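Local atomic coordinates of ATP/GTP-binding site-containing protein A (Brucella abortus, PDB entry 6NTR), a protein that functions in the periplasm to maintain the integrity of the bacterial cell envelope. Residues E132-G135 against K136-G140. Sequence-based numbering, arbitrary orientation.
Sequences ELIG and KAEAG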
ATOM      1  N   GLU A 132       4.131   9.323  -9.641  1.00 45.25           N
ATOM      2  CA  GLU A 132       5.013   8.910 -10.725  1.00 44.60           C
ATOM      3  C   GLU A 132       4.451   7.716 -11.476  1.00 45.70           C
ATOM      4  O   GLU A 132       4.657   7.578 -12.684  1.00 49.18           O
ATOM      5  CB  GLU A 132       6.373   8.570 -10.146  1.00 45.42           C
ATOM      6  CG  GLU A 132       7.363   8.077 -11.116  1.00 48.08           C
ATOM      7  CD  GLU A 132       8.552   7.532 -10.393  1.00 58.84           C
ATOM      8  OE1 GLU A 132       8.362   6.549  -9.639  1.00 59.27           O
ATOM      9  OE2 GLU A 132       9.655   8.102 -10.546  1.00 63.83           O
ATOM     10  N   LEU A 133       3.791   6.814 -10.763  1.00 44.80           N
ATOM     11  CA  LEU A 133       3.155   5.689 -11.420  1.00 42.61           C
ATOM     12  C   LEU A 133       2.097   6.165 -12.394  1.00 45.12           C
ATOM     13  O   LEU A 133       2.039   5.689 -13.530  1.00 48.85           O
ATOM     14  CB  LEU A 133       2.567   4.765 -10.367  1.00 45.12           C
ATOM     15  CG  LEU A 133       1.576   3.659 -10.717  1.00 44.83           C
ATOM     16  CD1 LEU A 133       1.924   2.930 -11.981  1.00 44.33           C
ATOM     17  CD2 LEU A 133       1.591   2.696  -9.576  1.00 45.12           C
ATOM     18  N   ILE A 134       1.266   7.121 -11.979  1.00 47.89           N
ATOM     19  CA  ILE A 134       0.222   7.638 -12.864  1.00 53.56           C
ATOM     20  C   ILE A 134       0.838   8.347 -14.057  1.00 55.20           C
ATOM     21  O   ILE A 134       0.431   8.130 -15.201  1.00 59.00           O
ATOM     22  CB  ILE A 134      -0.742   8.575 -12.109  1.00 60.94           C
ATOM     23  CG1 ILE A 134      -1.465   7.833 -10.991  1.00 70.04           C
ATOM     24  CG2 ILE A 134      -1.775   9.150 -13.047  1.00 61.34           C
ATOM     25  CD1 ILE A 134      -2.180   8.751 -10.035  1.00 75.39           C
ATOM     26  N   GLY A 135       1.812   9.213 -13.812  1.00 53.22           N
ATOM     27  CA  GLY A 135       2.443   9.961 -14.880  1.00 53.12           C
ATOM     28  C   GLY A 135       3.045   9.046 -15.920  1.00 54.45           C
ATOM     29  O   GLY A 135       2.708   9.118 -17.102  1.00 56.05           O
ATOM     30  N   LYS A 136       3.929   8.161 -15.476  1.00 57.65           N
ATOM     31  CA  LYS A 136       4.505   7.182 -16.381  1.00 57.45           C
ATOM     32  C   LYS A 136       3.411   6.445 -17.141  1.00 58.38           C
ATOM     33  O   LYS A 136       3.501   6.263 -18.356  1.00 59.36           O
ATOM     34  CB  LYS A 136       5.398   6.222 -15.593  1.00 56.01           C
ATOM     35  CG  LYS A 136       6.561   6.965 -14.938  1.00 57.54           C
ATOM     36  CD  LYS A 136       7.787   6.113 -14.677  1.00 58.07           C
ATOM     37  CE  LYS A 136       9.009   6.997 -14.392  1.00 58.60           C
ATOM     38  NZ  LYS A 136      10.316   6.276 -14.448  1.00 61.76           N
ATOM     39  N   ALA A 137       2.336   6.070 -16.452  1.00 58.98           N
ATOM     40  CA  ALA A 137       1.248   5.368 -17.121  1.00 52.58           C
ATOM     41  C   ALA A 137       0.570   6.246 -18.155  1.00 47.76           C
ATOM     42  O   ALA A 137       0.277   5.794 -19.266  1.00 43.79           O
ATOM     43  CB  ALA A 137       0.231   4.890 -16.094  1.00 53.12           C
ATOM     44  N   GLU A 138       0.295   7.499 -17.796  1.00 53.50           N
ATOM     45  CA  GLU A 138      -0.365   8.428 -18.711  1.00 56.35           C
ATOM     46  C   GLU A 138       0.472   8.671 -19.957  1.00 60.12           C
ATOM     47  O   GLU A 138      -0.068   8.837 -21.057  1.00 65.04           O
ATOM     48  CB  GLU A 138      -0.624   9.758 -18.004  1.00 55.58           C
ATOM     49  CG  GLU A 138      -1.837   9.792 -17.113  1.00 51.80           C
ATOM     50  CD  GLU A 138      -2.068  11.161 -16.544  1.00 52.05           C
ATOM     51  OE1 GLU A 138      -1.123  11.977 -16.520  1.00 53.64           O
ATOM     52  OE2 GLU A 138      -3.206  11.433 -16.137  1.00 59.62           O
ATOM     53  N   ALA A 139       1.786   8.742 -19.785  1.00 70.81           N
ATOM     54  CA  ALA A 139       2.762   8.948 -20.833  1.00 53.09           C
ATOM     55  C   ALA A 139       3.126   7.660 -21.557  1.00 65.99           C
ATOM     56  O   ALA A 139       4.180   7.588 -22.194  1.00 65.59           O
ATOM     57  CB  ALA A 139       4.012   9.593 -20.241  1.00 53.38           C
ATOM     58  N   GLY A 140       2.293   6.643 -21.446  1.00 64.16           N
ATOM     59  CA  GLY A 140       2.513   5.395 -22.138  1.00 65.10           C
ATOM     60  C   GLY A 140       3.528   4.396 -21.632  1.00 63.96           C
ATOM     61  O   GLY A 140       3.703   3.359 -22.238  1.00 63.67           O
TER
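Lys136 and Glu132 sit one helical turn apart, joined by a hydrogen bond of 2.9 Å from Lys136 N to Glu132 O. The same i to i+4 pattern runs on through Ala137 N to Leu133 O (3.0 Å), Glu138 N to Ile134 O (2.7 Å) and Ala139 N to Gly135 O (2.9 Å). Two side-chain pairs follow this ladder. The extended chain of Lys136 runs alongside Glu132, with CE 3.8 Å from Glu132 CG. Their charges stay beyond salt-bridge range, Lys136 NZ being 4.4 Å from Glu132 OE2. Each polar end has another partner: Glu132 OE1 is hydrogen-bonded to Gln124 NE2, and Lys136 makes a cation-pi contact with Tyr144. Ile134 CG2, anti to the backbone N and beside its own carbonyl carbon, lies toward the next turn, 4.0 Å from Glu138 CD. Leu133 points away from 136-140 into the barrel-like body, against Val190, Ile192, Phe211 and Leu213. After Glu138, Ala139 leaves helical geometry. Gly140 is the C-prime residue, its positive phi (77°) favouring glycine. Its N donates a hydrogen bond to Ala137 O (3.1 Å), and the chain turns back to pair Gln141 N with Lys136 O. This Schellman motif closes helix 126-138 ahead of strand 143-148.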